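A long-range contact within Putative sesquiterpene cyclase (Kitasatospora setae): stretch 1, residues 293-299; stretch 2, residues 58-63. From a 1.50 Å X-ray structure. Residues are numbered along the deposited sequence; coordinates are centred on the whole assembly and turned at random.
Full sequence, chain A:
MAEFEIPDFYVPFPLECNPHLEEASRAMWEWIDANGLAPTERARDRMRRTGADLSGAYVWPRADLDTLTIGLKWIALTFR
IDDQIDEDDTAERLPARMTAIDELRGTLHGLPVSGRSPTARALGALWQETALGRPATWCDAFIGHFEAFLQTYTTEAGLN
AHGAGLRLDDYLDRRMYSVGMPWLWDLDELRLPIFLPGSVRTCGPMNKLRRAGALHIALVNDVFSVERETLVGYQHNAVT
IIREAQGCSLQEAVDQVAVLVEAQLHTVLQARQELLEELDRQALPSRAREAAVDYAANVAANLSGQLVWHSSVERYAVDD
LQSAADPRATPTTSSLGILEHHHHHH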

ATOM      1  N   VAL A 293      -1.283 -17.903   6.875  1.00 24.71           N
ATOM      2  CA  VAL A 293      -0.693 -17.407   8.132  1.00 23.86           C
ATOM      3  C   VAL A 293       0.550 -16.525   7.896  1.00 23.64           C
ATOM      4  O   VAL A 293       0.744 -15.495   8.586  1.00 23.76           O
ATOM      5  CB  VAL A 293      -0.357 -18.596   9.054  1.00 30.50           C
ATOM      6  CG1 VAL A 293       0.464 -18.149  10.265  1.00 33.09           C
ATOM      7  CG2 VAL A 293      -1.649 -19.245   9.474  1.00 34.01           C
ATOM      8  N   ASP A 294       1.374 -16.907   6.933  1.00 21.74           N
ATOM      9  CA  ASP A 294       2.587 -16.168   6.594  1.00 24.42           C
ATOM     10  C   ASP A 294       2.175 -14.795   5.998  1.00 23.65           C
ATOM     11  O   ASP A 294       2.807 -13.767   6.300  1.00 23.23           O
ATOM     12  CB  ASP A 294       3.441 -16.984   5.613  1.00 26.62           C
ATOM     13  CG  ASP A 294       4.934 -16.652   5.636  1.00 34.61           C
ATOM     14  OD1 ASP A 294       5.744 -17.568   5.349  1.00 38.38           O
ATOM     15  OD2 ASP A 294       5.347 -15.514   5.883  1.00 34.49           O
ATOM     16  N   TYR A 295       1.194 -14.795   5.098  1.00 21.26           N
ATOM     17  CA  TYR A 295       0.702 -13.523   4.538  1.00 21.63           C
ATOM     18  C   TYR A 295       0.238 -12.587   5.641  1.00 20.38           C
ATOM     19  O   TYR A 295       0.596 -11.419   5.660  1.00 21.60           O
ATOM     20  CB  TYR A 295      -0.440 -13.820   3.593  1.00 20.89           C
ATOM     21  CG  TYR A 295      -1.160 -12.683   2.945  1.00 19.82           C
ATOM     22  CD1 TYR A 295      -0.765 -12.221   1.715  1.00 20.50           C
ATOM     23  CD2 TYR A 295      -2.263 -12.110   3.517  1.00 20.54           C
ATOM     24  CE1 TYR A 295      -1.494 -11.243   1.056  1.00 21.16           C
ATOM     25  CE2 TYR A 295      -2.967 -11.082   2.914  1.00 23.06           C
ATOM     26  CZ  TYR A 295      -2.563 -10.652   1.670  1.00 20.42           C
ATOM     27  OH  TYR A 295      -3.347  -9.709   1.054  1.00 21.17           O
ATOM     28  N   ALA A 296      -0.550 -13.080   6.588  1.00 19.65           N
ATOM     29  CA  ALA A 296      -1.046 -12.243   7.681  1.00 21.33           C
ATOM     30  C   ALA A 296       0.066 -11.767   8.631  1.00 21.66           C
ATOM     31  O   ALA A 296       0.061 -10.622   9.116  1.00 22.95           O
ATOM     32  CB  ALA A 296      -2.084 -13.007   8.478  1.00 24.07           C
ATOM     33  N   ALA A 297       1.072 -12.597   8.871  1.00 22.28           N
ATOM     34  CA  ALA A 297       2.249 -12.139   9.621  1.00 24.45           C
ATOM     35  C   ALA A 297       3.006 -11.042   8.935  1.00 22.01           C
ATOM     36  O   ALA A 297       3.587 -10.151   9.589  1.00 22.50           O
ATOM     37  CB  ALA A 297       3.205 -13.306   9.944  1.00 25.47           C
ATOM     38  N   ASN A 298       3.009 -11.059   7.603  1.00 21.15           N
ATOM     39  CA  ASN A 298       3.669  -9.994   6.844  1.00 19.97           C
ATOM     40  C   ASN A 298       2.891  -8.673   6.942  1.00 19.59           C
ATOM     41  O   ASN A 298       3.476  -7.586   7.026  1.00 19.25           O
ATOM     42  CB  ASN A 298       3.825 -10.402   5.356  1.00 20.17           C
ATOM     43  CG  ASN A 298       4.680  -9.449   4.615  1.00 21.79           C
ATOM     44  OD1 ASN A 298       4.195  -8.643   3.763  1.00 22.07           O
ATOM     45  ND2 ASN A 298       5.922  -9.466   4.946  1.00 21.34           N
ATOM     46  N   VAL A 299       1.575  -8.768   6.878  1.00 19.85           N
ATOM     47  CA  VAL A 299       0.720  -7.596   7.062  1.00 18.90           C
ATOM     48  C   VAL A 299       1.060  -6.978   8.432  1.00 19.27           C
ATOM     49  O   VAL A 299       1.393  -5.780   8.533  1.00 21.03           O
ATOM     50  CB  VAL A 299      -0.781  -7.900   6.948  1.00 21.46           C
ATOM     51  CG1 VAL A 299      -1.614  -6.705   7.396  1.00 24.26           C
ATOM     52  CG2 VAL A 299      -1.142  -8.371   5.556  1.00 23.16           C
TER
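Stretch 2 (58-63) YVWPRA

The strongest link between the two stretches is a salt bridge. R62 NH1 donates a hydrogen bond to D294 OD2 at 3.0 Å, with an N-H...O angle of 152°. The carboxylate oxygen lies at the edge of the guanidinium, near its plane, where the N-H groups point. R62 reaches it with a long side chain: chi1 is m, and chi2 and chi3 are both t. Its CA-to-CB bond points toward the helix of stretch 1. D294 has chi1 t; its CA-to-CB bond points sideways, but the carboxylate end comes nearer to R62.

A second polar approach involves N298, whose side-chain amide is probably turned over in the model. As modelled, N298 OD1 lies 3.1 Å from V59 O; with the amide turned back, this may be a hydrogen bond.

Stretch 1 is helical throughout and belongs to a longer helix. Backbone hydrogen bonds such as A297 N to V293 O, 2.9 Å, and N298 N to D294 O, 3.0 Å, hold its turns. Stretch 2 starts as the end of another helix, at Y58 and V59. W60 is the first residue to leave helical phi/psi, at -122/60. A type I turn then runs from W60 to A63, with A63 N hydrogen-bonded to W60 O at 3.2 Å. The closest CA pair across the stretches is N298 and W60, 7.3 Å apart. The two stretches run in roughly opposite directions, so V59 lies by N298 and R62 by D294, one turn earlier.

Packing is modest, with 246 Å² buried in total. The largest shares fall on R62 and N298. The end of the N298 side chain lies against the P61 ring; the atom modelled as N298 ND2 is 3.3 Å from P61 CD. A297 CB is 3.8 Å from R62 NH1, an oblique contact beside the salt bridge. The side chains of V59 and W60 start away from stretch 1, as do those of Y295 and V299 from stretch 2.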

ATOM      1  N   TYR A  58      11.063  -3.211   3.413  1.00 20.96           N
ATOM      2  CA  TYR A  58      10.181  -3.248   4.591  1.00 23.15           C
ATOM      3  C   TYR A  58       8.756  -3.764   4.283  1.00 21.02           C
ATOM      4  O   TYR A  58       8.054  -4.302   5.151  1.00 24.22           O
ATOM      5  CB  TYR A  58      10.031  -1.889   5.261  1.00 24.72           C
ATOM      6  CG  TYR A  58      11.228  -1.456   6.096  1.00 29.82           C
ATOM      7  CD1 TYR A  58      11.945  -0.336   5.793  1.00 35.08           C
ATOM      8  CD2 TYR A  58      11.649  -2.236   7.173  1.00 31.96           C
ATOM      9  CE1 TYR A  58      13.029   0.071   6.613  1.00 38.54           C
ATOM     10  CE2 TYR A  58      12.735  -1.879   7.957  1.00 30.93           C
ATOM     11  CZ  TYR A  58      13.414  -0.711   7.677  1.00 36.88           C
ATOM     12  OH  TYR A  58      14.493  -0.358   8.466  1.00 42.49           O
ATOM     13  N   VAL A  59       8.320  -3.590   3.039  1.00 19.98           N
ATOM     14  CA  VAL A  59       7.021  -4.138   2.640  1.00 18.98           C
ATOM     15  C   VAL A  59       7.006  -5.661   2.519  1.00 17.99           C
ATOM     16  O   VAL A  59       6.062  -6.333   2.920  1.00 18.25           O
ATOM     17  CB  VAL A  59       6.505  -3.500   1.299  1.00 19.99           C
ATOM     18  CG1 VAL A  59       5.201  -4.170   0.897  1.00 19.88           C
ATOM     19  CG2 VAL A  59       6.334  -1.994   1.445  1.00 21.73           C
ATOM     20  N   TRP A  60       8.081  -6.200   1.905  1.00 17.79           N
ATOM     21  CA  TRP A  60       8.233  -7.599   1.611  1.00 16.90           C
ATOM     22  C   TRP A  60       9.477  -8.173   2.252  1.00 17.78           C
ATOM     23  O   TRP A  60      10.336  -8.714   1.551  1.00 18.02           O
ATOM     24  CB  TRP A  60       8.256  -7.875   0.086  1.00 18.79           C
ATOM     25  CG  TRP A  60       7.072  -7.332  -0.640  1.00 17.03           C
ATOM     26  CD1 TRP A  60       5.794  -7.823  -0.639  1.00 17.66           C
ATOM     27  CD2 TRP A  60       7.065  -6.211  -1.517  1.00 16.63           C
ATOM     28  NE1 TRP A  60       4.985  -7.032  -1.431  1.00 16.41           N
ATOM     29  CE2 TRP A  60       5.744  -6.033  -1.972  1.00 15.15           C
ATOM     30  CE3 TRP A  60       8.049  -5.297  -1.937  1.00 16.77           C
ATOM     31  CZ2 TRP A  60       5.419  -5.034  -2.864  1.00 15.32           C
ATOM     32  CZ3 TRP A  60       7.712  -4.286  -2.785  1.00 15.84           C
ATOM     33  CH2 TRP A  60       6.389  -4.146  -3.238  1.00 15.79           C
ATOM     34  N   PRO A  61       9.567  -8.116   3.603  1.00 18.19           N
ATOM     35  CA  PRO A  61      10.801  -8.605   4.256  1.00 20.86           C
ATOM     36  C   PRO A  61      11.131 -10.052   4.059  1.00 21.10           C
ATOM     37  O   PRO A  61      12.300 -10.422   4.161  1.00 22.65           O
ATOM     38  CB  PRO A  61      10.567  -8.281   5.744  1.00 22.10           C
ATOM     39  CG  PRO A  61       9.041  -8.261   5.864  1.00 22.18           C
ATOM     40  CD  PRO A  61       8.613  -7.580   4.566  1.00 19.82           C
ATOM     41  N   ARG A  62      10.120 -10.886   3.772  1.00 19.26           N
ATOM     42  CA  ARG A  62      10.285 -12.314   3.625  1.00 20.11           C
ATOM     43  C   ARG A  62      10.413 -12.786   2.172  1.00 20.35           C
ATOM     44  O   ARG A  62      10.488 -13.991   1.911  1.00 23.20           O
ATOM     45  CB  ARG A  62       9.111 -13.038   4.291  1.00 24.20           C
ATOM     46  CG  ARG A  62       9.106 -12.676   5.793  1.00 24.48           C
ATOM     47  CD  ARG A  62       7.892 -13.273   6.490  1.00 29.61           C
ATOM     48  NE  ARG A  62       7.889 -12.913   7.914  1.00 26.43           N
ATOM     49  CZ  ARG A  62       7.197 -13.563   8.865  1.00 29.55           C
ATOM     50  NH1 ARG A  62       6.452 -14.593   8.525  1.00 34.47           N
ATOM     51  NH2 ARG A  62       7.283 -13.206  10.142  1.00 26.53           N
ATOM     52  N   ALA A  63      10.330 -11.852   1.233  1.00 19.45           N
ATOM     53  CA  ALA A  63      10.366 -12.256  -0.149  1.00 18.90           C
ATOM     54  C   ALA A  63      11.720 -12.773  -0.609  1.00 21.30           C
ATOM     55  O   ALA A  63      12.764 -12.319  -0.140  1.00 21.75           O
ATOM     56  CB  ALA A  63      10.010 -11.051  -0.987  1.00 19.88           C
TER